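Local structure of catalase (Bacillus pumilus, 4QOL) at residues 178-182 / 183-187; 245-248 / 249-253; 446-449 / 450-453; 464-467 / 468-472. The protein breaks down hydrogen peroxide to water and oxygen at a heme and appears also to let phenolic substrates reach it, with peroxidase-like activity. One frame throughout, in Å; residues are numbered along the deposited sequence. Where two conformers were deposited one is given.

Contact 1: 178-182 / 183-187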
loop_
_atom_site.group_PDB
_atom_site.type_symbol
_atom_site.label_atom_id
_atom_site.label_comp_id
_atom_site.label_asym_id
_atom_site.label_seq_id
_atom_site.Cartn_x
_atom_site.Cartn_y
_atom_site.Cartn_z
ATOM N N LEU A 178 10.067 21.448 29.326
ATOM C CA LEU A 178 8.831 21.393 30.121
ATOM C C LEU A 178 8.570 22.737 30.810
ATOM O O LEU A 178 7.437 23.181 31.048
ATOM C CB LEU A 178 8.922 20.300 31.131
ATOM C CG LEU A 178 9.011 18.906 30.513
ATOM C CD1 LEU A 178 9.282 17.860 31.586
ATOM C CD2 LEU A 178 7.697 18.572 29.830
ATOM N N THR A 179 9.646 23.456 31.107
ATOM C CA THR A 179 9.533 24.803 31.669
ATOM C C THR A 179 8.955 25.858 30.699
ATOM O O THR A 179 8.327 26.839 31.150
ATOM C CB THR A 179 10.906 25.258 32.221
ATOM O OG1 THR A 179 11.348 24.277 33.183
ATOM C CG2 THR A 179 10.856 26.627 32.845
ATOM N N TRP A 180 9.111 25.635 29.380
ATOM C CA TRP A 180 8.389 26.399 28.382
ATOM C C TRP A 180 6.979 25.887 28.099
ATOM O O TRP A 180 6.057 26.663 28.039
ATOM C CB TRP A 180 9.173 26.381 27.021
ATOM C CG TRP A 180 10.383 27.147 26.939
ATOM C CD1 TRP A 180 11.601 26.860 27.514
ATOM C CD2 TRP A 180 10.598 28.329 26.154
ATOM N NE1 TRP A 180 12.498 27.745 27.126
ATOM C CE2 TRP A 180 11.925 28.690 26.323
ATOM C CE3 TRP A 180 9.781 29.140 25.383
ATOM C CZ2 TRP A 180 12.501 29.817 25.701
ATOM C CZ3 TRP A 180 10.363 30.272 24.774
ATOM C CH2 TRP A 180 11.679 30.582 24.937
ATOM N N LEU A 181 6.862 24.575 27.909
ATOM C CA LEU A 181 5.591 23.931 27.547
ATOM C C LEU A 181 4.508 24.138 28.603
ATOM O O LEU A 181 3.318 24.212 28.246
ATOM C CB LEU A 181 5.805 22.447 27.357
ATOM C CG LEU A 181 4.604 21.674 26.807
ATOM C CD1 LEU A 181 4.099 22.212 25.475
ATOM C CD2 LEU A 181 4.965 20.174 26.680
ATOM N N PHE A 182 4.889 24.239 29.901
ATOM C CA PHE A 182 3.836 24.420 30.915
ATOM C C PHE A 182 3.695 25.875 31.341
ATOM O O PHE A 182 2.893 26.170 32.209
ATOM C CB PHE A 182 4.039 23.451 32.079
ATOM C CG PHE A 182 3.628 22.081 31.761
ATOM C CD1 PHE A 182 2.322 21.688 31.957
ATOM C CD2 PHE A 182 4.497 21.184 31.184
ATOM C CE1 PHE A 182 1.902 20.426 31.612
ATOM C CE2 PHE A 182 4.074 19.886 30.866
ATOM C CZ PHE A 182 2.793 19.501 31.113
ATOM N N SER A 183 4.422 26.789 30.682
ATOM C CA SER A 183 3.964 28.225 30.631
ATOM C C SER A 183 2.719 28.313 29.806
ATOM O O SER A 183 2.283 27.307 29.204
ATOM C CB SER A 183 5.016 29.169 30.063
ATOM O OG SER A 183 5.107 29.110 28.641
ATOM N N ASP A 184 2.074 29.460 29.771
ATOM C CA ASP A 184 0.876 29.496 28.955
ATOM C C ASP A 184 1.240 29.421 27.460
ATOM O O ASP A 184 0.351 29.261 26.598
ATOM C CB ASP A 184 0.006 30.718 29.251
ATOM C CG ASP A 184 -0.757 30.607 30.624
ATOM O OD1 ASP A 184 -1.043 29.489 31.136
ATOM O OD2 ASP A 184 -1.136 31.692 31.113
ATOM N N GLU A 185 2.514 29.533 27.128
ATOM C CA GLU A 185 2.874 29.414 25.698
ATOM C C GLU A 185 2.698 27.956 25.197
ATOM O O GLU A 185 2.714 27.726 23.984
ATOM C CB GLU A 185 4.315 29.908 25.411
ATOM C CG GLU A 185 4.516 30.224 23.944
ATOM C CD GLU A 185 5.866 30.887 23.650
ATOM O OE1 GLU A 185 6.511 31.428 24.565
ATOM O OE2 GLU A 185 6.238 30.925 22.481
ATOM N N GLY A 186 2.434 27.004 26.109
ATOM C CA GLY A 186 1.990 25.696 25.712
ATOM C C GLY A 186 0.635 25.623 25.010
ATOM O O GLY A 186 0.355 24.631 24.343
ATOM N N ILE A 187 -0.139 26.715 25.066
ATOM C CA ILE A 187 -1.352 26.866 24.310
ATOM C C ILE A 187 -1.381 28.228 23.624
ATOM O O ILE A 187 -1.990 29.181 24.127
ATOM C CB ILE A 187 -2.630 26.701 25.156
ATOM C CG1 ILE A 187 -2.505 25.527 26.128
ATOM C CG2 ILE A 187 -3.828 26.529 24.208
ATOM C CD1 ILE A 187 -3.699 25.311 27.017
#
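Ser-183 turns back on the last turn of helix 175-181 and grips the carbonyl of Trp-180. Three polar links meet here. The hydroxyl OG of Ser-183 donates to Trp-180 O at 2.7 Å, lying in the carbonyl plane. The same OG accepts from Glu-185 N at 3.0 Å, which makes an ST turn. Ser-183 N also leans on Trp-180 O, a weak bond bent to 134°. With chi1 at 78°, OG sits between the backbone N and the carbonyl carbon of its own residue, where it can serve both sides. Were Ser-183 an alanine, Trp-180 O would probably keep just the weak amide bond from this turn and Glu-185 N would lose its OG acceptor.

A second kind of link is carbon to oxygen: Gly-186 CA makes a CA-H...O contact of 3.2 Å with Leu-181 O, and a beta carbon would point into that oxygen. Arg-109 donates to the same carbonyl.

Side-chain packing completes the set. Glu-185 runs alongside Trp-180, and OE1 approaches the indole edge at CZ3, 4.0 Å away, the carboxylate turned 62° from the ring. Its other oxygen, OE2, is salt-bridged to Arg-195, while Lys-428 makes a cation-pi contact with the indole. Phe-182, the first residue to leave helical geometry, packs its ring on helix 434-448.

One buried serine thus engages one backbone group of the helix end and one of the 3-10 turn 184-186, which probably helps set the chain's exit.

Contact 2: 245-248 / 249-253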
loop_
_atom_site.group_PDB
_atom_site.type_symbol
_atom_site.label_atom_id
_atom_site.label_comp_id
_atom_site.label_asym_id
_atom_site.label_seq_id
_atom_site.Cartn_x
_atom_site.Cartn_y
_atom_site.Cartn_z
ATOM N N ARG A 245 -9.533 27.726 11.662
ATOM C CA ARG A 245 -10.539 28.706 11.254
ATOM C C ARG A 245 -9.933 30.118 11.134
ATOM O O ARG A 245 -10.093 30.811 10.129
ATOM C CB ARG A 245 -11.691 28.703 12.221
ATOM C CG ARG A 245 -12.873 29.562 11.714
ATOM C CD ARG A 245 -13.881 29.732 12.861
ATOM N NE ARG A 245 -14.392 28.433 13.324
ATOM C CZ ARG A 245 -15.419 27.768 12.816
ATOM N NH1 ARG A 245 -16.068 28.202 11.756
ATOM N NH2 ARG A 245 -15.802 26.647 13.387
ATOM N N ASP A 246 -9.224 30.500 12.186
ATOM C CA ASP A 246 -8.603 31.829 12.282
ATOM C C ASP A 246 -7.628 32.106 11.150
ATOM O O ASP A 246 -7.662 33.198 10.550
ATOM C CB ASP A 246 -7.905 31.922 13.620
ATOM C CG ASP A 246 -7.111 33.178 13.804
ATOM O OD1 ASP A 246 -7.699 34.233 14.229
ATOM O OD2 ASP A 246 -5.886 33.098 13.461
ATOM N N LEU A 247 -6.783 31.127 10.841
ATOM C CA LEU A 247 -5.798 31.291 9.763
ATOM C C LEU A 247 -6.505 31.514 8.410
ATOM O O LEU A 247 -6.177 32.464 7.676
ATOM C CB LEU A 247 -4.829 30.108 9.710
ATOM C CG LEU A 247 -3.709 30.202 8.625
ATOM C CD1 LEU A 247 -2.775 31.413 8.749
ATOM C CD2 LEU A 247 -2.908 28.905 8.638
ATOM N N TYR A 248 -7.468 30.657 8.113
ATOM C CA TYR A 248 -8.169 30.722 6.852
ATOM C C TYR A 248 -8.859 32.072 6.723
ATOM O O TYR A 248 -8.791 32.758 5.695
ATOM C CB TYR A 248 -9.166 29.581 6.756
ATOM C CG TYR A 248 -9.843 29.502 5.404
ATOM C CD1 TYR A 248 -10.970 30.247 5.140
ATOM C CD2 TYR A 248 -9.313 28.698 4.381
ATOM C CE1 TYR A 248 -11.564 30.204 3.888
ATOM C CE2 TYR A 248 -9.903 28.653 3.156
ATOM C CZ TYR A 248 -11.017 29.421 2.910
ATOM O OH TYR A 248 -11.574 29.321 1.638
ATOM N N ASP A 249 -9.542 32.432 7.793
ATOM C CA ASP A 249 -10.349 33.659 7.806
ATOM C C ASP A 249 -9.518 34.931 7.681
ATOM O O ASP A 249 -9.916 35.851 6.953
ATOM C CB ASP A 249 -11.182 33.701 9.094
ATOM C CG ASP A 249 -12.359 32.728 9.064
ATOM O OD1 ASP A 249 -12.639 32.047 8.014
ATOM O OD2 ASP A 249 -13.031 32.614 10.113
ATOM N N ARG A 250 -8.384 34.995 8.362
ATOM C CA ARG A 250 -7.433 36.120 8.187
ATOM C C ARG A 250 -7.048 36.328 6.731
ATOM O O ARG A 250 -7.093 37.433 6.195
ATOM C CB ARG A 250 -6.125 35.884 8.920
ATOM C CG ARG A 250 -6.185 36.063 10.383
ATOM C CD ARG A 250 -4.876 35.622 11.058
ATOM N NE ARG A 250 -5.058 35.576 12.507
ATOM C CZ ARG A 250 -4.865 36.592 13.346
ATOM N NH1 ARG A 250 -4.389 37.755 12.914
ATOM N NH2 ARG A 250 -5.098 36.425 14.651
ATOM N N ILE A 251 -6.655 35.223 6.092
ATOM C CA ILE A 251 -6.215 35.291 4.736
ATOM C C ILE A 251 -7.362 35.610 3.814
ATOM O O ILE A 251 -7.211 36.423 2.869
ATOM C CB ILE A 251 -5.518 33.986 4.343
ATOM C CG1 ILE A 251 -4.189 33.924 5.107
ATOM C CG2 ILE A 251 -5.304 33.908 2.830
ATOM C CD1 ILE A 251 -3.441 32.604 4.974
ATOM N N GLU A 252 -8.530 35.023 4.078
ATOM C CA GLU A 252 -9.677 35.266 3.202
ATOM C C GLU A 252 -10.089 36.746 3.259
ATOM O O GLU A 252 -10.475 37.337 2.242
ATOM C CB GLU A 252 -10.825 34.353 3.554
ATOM C CG GLU A 252 -11.654 34.017 2.312
ATOM C CD GLU A 252 -10.821 33.414 1.121
ATOM O OE1 GLU A 252 -11.328 33.507 -0.004
ATOM O OE2 GLU A 252 -9.689 32.826 1.237
ATOM N N LYS A 253 -9.908 37.351 4.418
ATOM C CA LYS A 253 -10.198 38.794 4.644
ATOM C C LYS A 253 -9.157 39.767 4.148
ATOM O O LYS A 253 -9.432 40.971 4.065
ATOM C CB LYS A 253 -10.302 39.052 6.149
ATOM C CG LYS A 253 -11.711 39.360 6.649
ATOM C CD LYS A 253 -12.308 38.291 7.575
ATOM C CE LYS A 253 -12.109 38.565 9.054
ATOM N NZ LYS A 253 -12.042 37.275 9.807
HETATM O O HOH W 1 -15.475 30.916 10.128
#
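Tyr-248 lies side by side with Glu-252 one turn on, ring and carboxylate planes only 14° apart. Glu-252 OE2 stays 4.0 Å from Tyr-248 OH; it is hydrogen-bonded instead to Asn-303, whose amide also donates to Tyr-248 O. The phenol ring, its CG anti to the backbone N (chi1 -174°), packs on Thr-156 of the second subunit and His-381 of the third, so this face of the helix belongs to the tetramer interface. These residues sit on helix 242-253, and the contact follows its i to i+4 spacing, with Asp-249 N bonded to Arg-245 O at 2.9 Å. A water bridge from Asp-249 OD2 to Arg-245 NH1 is doubtful, since OD2 belongs to one of two conformers. Arg-245 NE is salt-bridged to Asp-239. Along another face, Asp-246 and Arg-250 form a salt bridge: NE of Arg-250 reaches OD2 of Asp-246 at 2.8 Å, nearly straight at 175°. The carboxylate oxygen lies in the guanidinium plane, at its edge, and is met on its syn side, though NE stands well off the carboxylate plane. On the buried side, Leu-247 CD1 touches Ile-251 CD1 at 4.0 Å, the two branched chains running the same way.

Contact 3: 446-449 / 450-453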
loop_
_atom_site.group_PDB
_atom_site.type_symbol
_atom_site.label_atom_id
_atom_site.label_comp_id
_atom_site.label_asym_id
_atom_site.label_seq_id
_atom_site.Cartn_x
_atom_site.Cartn_y
_atom_site.Cartn_z
ATOM N N ALA A 446 -1.739 21.021 37.952
ATOM C CA ALA A 446 -2.912 20.373 37.386
ATOM C C ALA A 446 -2.542 19.095 36.637
ATOM O O ALA A 446 -3.307 18.157 36.590
ATOM C CB ALA A 446 -3.662 21.317 36.466
ATOM N N ASP A 447 -1.367 19.120 35.993
ATOM C CA ASP A 447 -0.884 17.971 35.259
ATOM C C ASP A 447 -0.311 16.845 36.087
ATOM O O ASP A 447 -0.408 15.665 35.712
ATOM C CB ASP A 447 0.183 18.438 34.236
ATOM C CG ASP A 447 -0.021 17.808 32.844
ATOM O OD1 ASP A 447 -1.112 18.002 32.278
ATOM O OD2 ASP A 447 0.850 17.028 32.428
ATOM N N LEU A 448 0.327 17.215 37.208
ATOM C CA LEU A 448 1.073 16.272 38.039
ATOM C C LEU A 448 0.229 15.656 39.164
ATOM O O LEU A 448 0.622 14.657 39.754
ATOM C CB LEU A 448 2.281 16.974 38.650
ATOM C CG LEU A 448 3.477 17.037 37.678
ATOM C CD1 LEU A 448 4.462 18.066 38.101
ATOM C CD2 LEU A 448 4.207 15.700 37.582
ATOM N N LYS A 449 -0.821 16.334 39.536
ATOM C CA LYS A 449 -1.525 15.996 40.814
ATOM C C LYS A 449 -2.013 14.577 40.872
ATOM O O LYS A 449 -2.064 13.991 41.947
ATOM C CB LYS A 449 -2.651 16.958 41.044
ATOM C CG LYS A 449 -3.726 16.840 40.009
ATOM C CD LYS A 449 -4.884 17.782 40.324
ATOM C CE LYS A 449 -6.136 17.397 39.553
ATOM N NZ LYS A 449 -6.880 18.632 39.172
ATOM N N GLY A 450 -2.309 13.956 39.743
ATOM C CA GLY A 450 -2.722 12.524 39.732
ATOM C C GLY A 450 -1.696 11.455 39.399
ATOM O O GLY A 450 -2.024 10.249 39.331
ATOM N N VAL A 451 -0.452 11.843 39.189
ATOM C CA VAL A 451 0.554 10.878 38.774
ATOM C C VAL A 451 1.150 10.155 39.979
ATOM O O VAL A 451 1.068 10.631 41.120
ATOM C CB VAL A 451 1.686 11.513 37.920
ATOM C CG1 VAL A 451 1.115 12.484 36.901
ATOM C CG2 VAL A 451 2.778 12.114 38.734
ATOM N N ASN A 452 1.718 8.997 39.711
ATOM C CA ASN A 452 2.437 8.167 40.675
ATOM C C ASN A 452 3.320 9.008 41.612
ATOM O O ASN A 452 4.043 9.885 41.149
ATOM C CB ASN A 452 3.302 7.157 39.872
ATOM C CG ASN A 452 4.303 6.357 40.725
ATOM O OD1 ASN A 452 4.032 5.207 41.158
ATOM N ND2 ASN A 452 5.456 6.899 40.898
ATOM N N GLU A 453 3.293 8.714 42.902
ATOM C CA GLU A 453 3.968 9.575 43.886
ATOM C C GLU A 453 5.484 9.658 43.689
ATOM O O GLU A 453 6.061 10.729 43.787
ATOM C CB GLU A 453 3.726 9.091 45.323
ATOM C CG GLU A 453 2.325 9.337 45.863
ATOM C CD GLU A 453 1.805 10.775 45.659
ATOM O OE1 GLU A 453 2.549 11.769 45.855
ATOM O OE2 GLU A 453 0.607 10.905 45.299
HETATM O O HOH W 2 -2.326 14.036 36.754
#
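A type I beta turn from Leu-448 to Val-451 leads from helix 434-448 toward Asn-452, the N-cap residue of helix 453-466. It is closed by Val-451 N, which donates to Leu-448 O at 3.1 Å. The N-H is almost straight at 170°, although it comes from above the carbonyl plane, 55° out of it, and not along a lone pair. Val-451 also folds its methyl branches back over the turn. With CG1 anti to the carbonyl carbon, chi1 -43°, CG2 sits between that carbon and the backbone N, where it meets Leu-448 CD2 at 4.0 Å and passes 3.5 Å from Leu-448 O; CG1 lies 3.7 Å from Asp-447 O. Leu-448 lies against Trp-165 of helix 161-169, Ala-459 of helix 453-466 and Leu-474 of helix 468-478; Val-451 rests on Pro-161 of helix 161-169. A water donates to Asp-447 O at 2.7 Å and accepts from Gly-450 N at 3.0 Å. The carboxylate of Asp-447 is engaged separately, its OD2 taking bonds from Tyr-164 and Trp-165. The water gives Asp-447 O and Gly-450 N a shared partner, while Val-451 N goes to Leu-448 O, one residue nearer than the alpha-helical choice, Asp-447 O.

Contact 4: 464-467 / 468-472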
loop_
_atom_site.group_PDB
_atom_site.type_symbol
_atom_site.label_atom_id
_atom_site.label_comp_id
_atom_site.label_asym_id
_atom_site.label_seq_id
_atom_site.Cartn_x
_atom_site.Cartn_y
_atom_site.Cartn_z
ATOM N N TYR A 464 13.442 21.498 41.031
ATOM C CA TYR A 464 14.205 22.065 42.165
ATOM C C TYR A 464 15.689 22.322 41.726
ATOM O O TYR A 464 16.281 23.356 42.043
ATOM C CB TYR A 464 14.145 21.117 43.361
ATOM C CG TYR A 464 14.621 21.772 44.650
ATOM C CD1 TYR A 464 15.968 21.850 44.938
ATOM C CD2 TYR A 464 13.712 22.355 45.485
ATOM C CE1 TYR A 464 16.412 22.481 46.084
ATOM C CE2 TYR A 464 14.119 22.965 46.647
ATOM C CZ TYR A 464 15.450 23.050 46.922
ATOM O OH TYR A 464 15.807 23.671 48.099
ATOM N N ARG A 465 16.268 21.363 40.986
ATOM C CA ARG A 465 17.632 21.511 40.502
ATOM C C ARG A 465 17.746 22.632 39.519
ATOM O O ARG A 465 18.829 23.258 39.412
ATOM C CB ARG A 465 18.123 20.231 39.836
ATOM C CG ARG A 465 18.300 19.102 40.812
ATOM C CD ARG A 465 18.814 17.845 40.116
ATOM N NE ARG A 465 18.616 16.739 41.039
ATOM C CZ ARG A 465 17.678 15.780 41.062
ATOM N NH1 ARG A 465 16.761 15.563 40.081
ATOM N NH2 ARG A 465 17.729 14.931 42.100
ATOM N N ALA A 466 16.714 22.866 38.725
ATOM C CA ALA A 466 16.659 24.050 37.844
ATOM C C ALA A 466 16.692 25.323 38.701
ATOM O O ALA A 466 17.526 26.208 38.498
ATOM C CB ALA A 466 15.396 24.013 36.978
ATOM N N ASP A 467 15.814 25.405 39.671
ATOM C CA ASP A 467 15.754 26.585 40.552
ATOM C C ASP A 467 15.008 26.203 41.852
ATOM O O ASP A 467 13.935 25.622 41.817
ATOM C CB ASP A 467 15.102 27.769 39.804
ATOM C CG ASP A 467 14.909 29.018 40.668
ATOM O OD1 ASP A 467 14.028 29.006 41.565
ATOM O OD2 ASP A 467 15.654 29.987 40.469
ATOM N N GLU A 468 15.622 26.489 43.012
ATOM C CA GLU A 468 15.039 26.015 44.294
ATOM C C GLU A 468 13.664 26.586 44.566
ATOM O O GLU A 468 12.860 25.883 45.148
ATOM C CB GLU A 468 15.884 26.332 45.548
ATOM C CG GLU A 468 16.434 27.753 45.717
ATOM C CD GLU A 468 17.239 27.918 47.025
ATOM O OE1 GLU A 468 17.029 27.122 47.981
ATOM O OE2 GLU A 468 18.082 28.847 47.118
ATOM N N ASP A 469 13.405 27.838 44.156
ATOM C CA ASP A 469 12.089 28.457 44.313
ATOM C C ASP A 469 11.020 27.752 43.425
ATOM O O ASP A 469 9.934 27.418 43.895
ATOM C CB ASP A 469 12.143 29.953 43.971
ATOM C CG ASP A 469 10.799 30.678 44.195
ATOM O OD1 ASP A 469 10.321 30.762 45.379
ATOM O OD2 ASP A 469 10.203 31.221 43.212
ATOM N N TYR A 470 11.394 27.507 42.158
ATOM C CA TYR A 470 10.577 26.729 41.223
ATOM C C TYR A 470 10.170 25.422 41.878
ATOM O O TYR A 470 8.983 25.115 41.983
ATOM C CB TYR A 470 11.468 26.541 39.986
ATOM C CG TYR A 470 10.871 25.875 38.721
ATOM C CD1 TYR A 470 9.529 25.533 38.617
ATOM C CD2 TYR A 470 11.689 25.687 37.601
ATOM C CE1 TYR A 470 9.032 24.954 37.490
ATOM C CE2 TYR A 470 11.188 25.121 36.452
ATOM C CZ TYR A 470 9.860 24.763 36.391
ATOM O OH TYR A 470 9.357 24.234 35.193
ATOM N N GLY A 471 11.148 24.610 42.270
ATOM C CA GLY A 471 10.836 23.287 42.850
ATOM C C GLY A 471 10.058 23.319 44.134
ATOM O O GLY A 471 9.109 22.548 44.320
ATOM N N GLN A 472 10.438 24.248 45.034
ATOM C CA GLN A 472 9.697 24.379 46.315
ATOM C C GLN A 472 8.247 24.830 46.143
ATOM O O GLN A 472 7.363 24.282 46.815
ATOM C CB GLN A 472 10.468 25.336 47.258
ATOM C CG GLN A 472 9.849 25.355 48.660
ATOM C CD GLN A 472 10.015 24.019 49.361
ATOM O OE1 GLN A 472 11.151 23.612 49.668
ATOM N NE2 GLN A 472 8.903 23.353 49.670
HETATM O O HOH W 3 13.259 25.125 49.579
#
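With CG anti to the backbone N in both residues (chi1 176° in Asp-467, -167° in Tyr-464), the carboxylate of Asp-467 is carried forward over the first turn of helix 468-478 and the ring of Tyr-464 is laid over Glu-468. Asp-467 is the N-cap of that helix and also the single residue by which the chain breaks from helix 453-466. Its OD1 accepts from Tyr-470 N at 3.1 Å through the anti lone pair, the N-H straight to 165°. Asp-469 N adds a second, weak bond to the same OD1 at 2.9 Å, and OD2 is salt-bridged to Arg-430. Behind the cap, Gly-471 N bonds to Asp-467 O at 3.0 Å. Amide donors at a helix start, together with the arginine, would be expected to favour the charged carboxylate.

Round the corner, one face of the Tyr-464 ring covers the backbone of Glu-468. CA of Glu-468 stands 3.9 Å from the centroid of the Tyr-464 ring in a CH-pi contact, and its CB approaches Tyr-464 CZ to 3.6 Å. Gly-471 packs against Tyr-464 so tightly that a beta carbon on it would strike Tyr-464 CA. With an alanine in place of Tyr-464, Glu-468 CA and CB would probably lose their cover and Gln-472 its water-mediated link to the preceding helix.

Ala-466 CB meets Tyr-470 CD2 at 4.1 Å, and the Tyr-470 ring also stacks on Tyr-429. At the edge of the Tyr-464 ring, in its plane, a water lies 3.3 Å from Tyr-464 OH and donates to Gln-472 OE1 at 2.6 Å.

The contacts follow one another along the chain, each closing before the next begins. Contacts 1, 3 and 4 cluster, their centres 17 to 18 Å apart, in the helical part of the subunit: helix 175-181 and the residue after it meet helices 434-448 and 468-478; helix 453-466 lies between these two in the chain. Contact 1 touches both others: Phe-182 CZ lies 3.4 Å from Asp-447 OD2, and Thr-179 OG1 makes a probable hydrogen bond of 2.8 Å with Tyr-470 OH. The C-terminal helices are thereby joined to the heme-bearing part. Contact 2 stands apart on helix 242-253, its centre 26 Å from that of contact 1 and 42 Å from that of contact 4, facing other subunits.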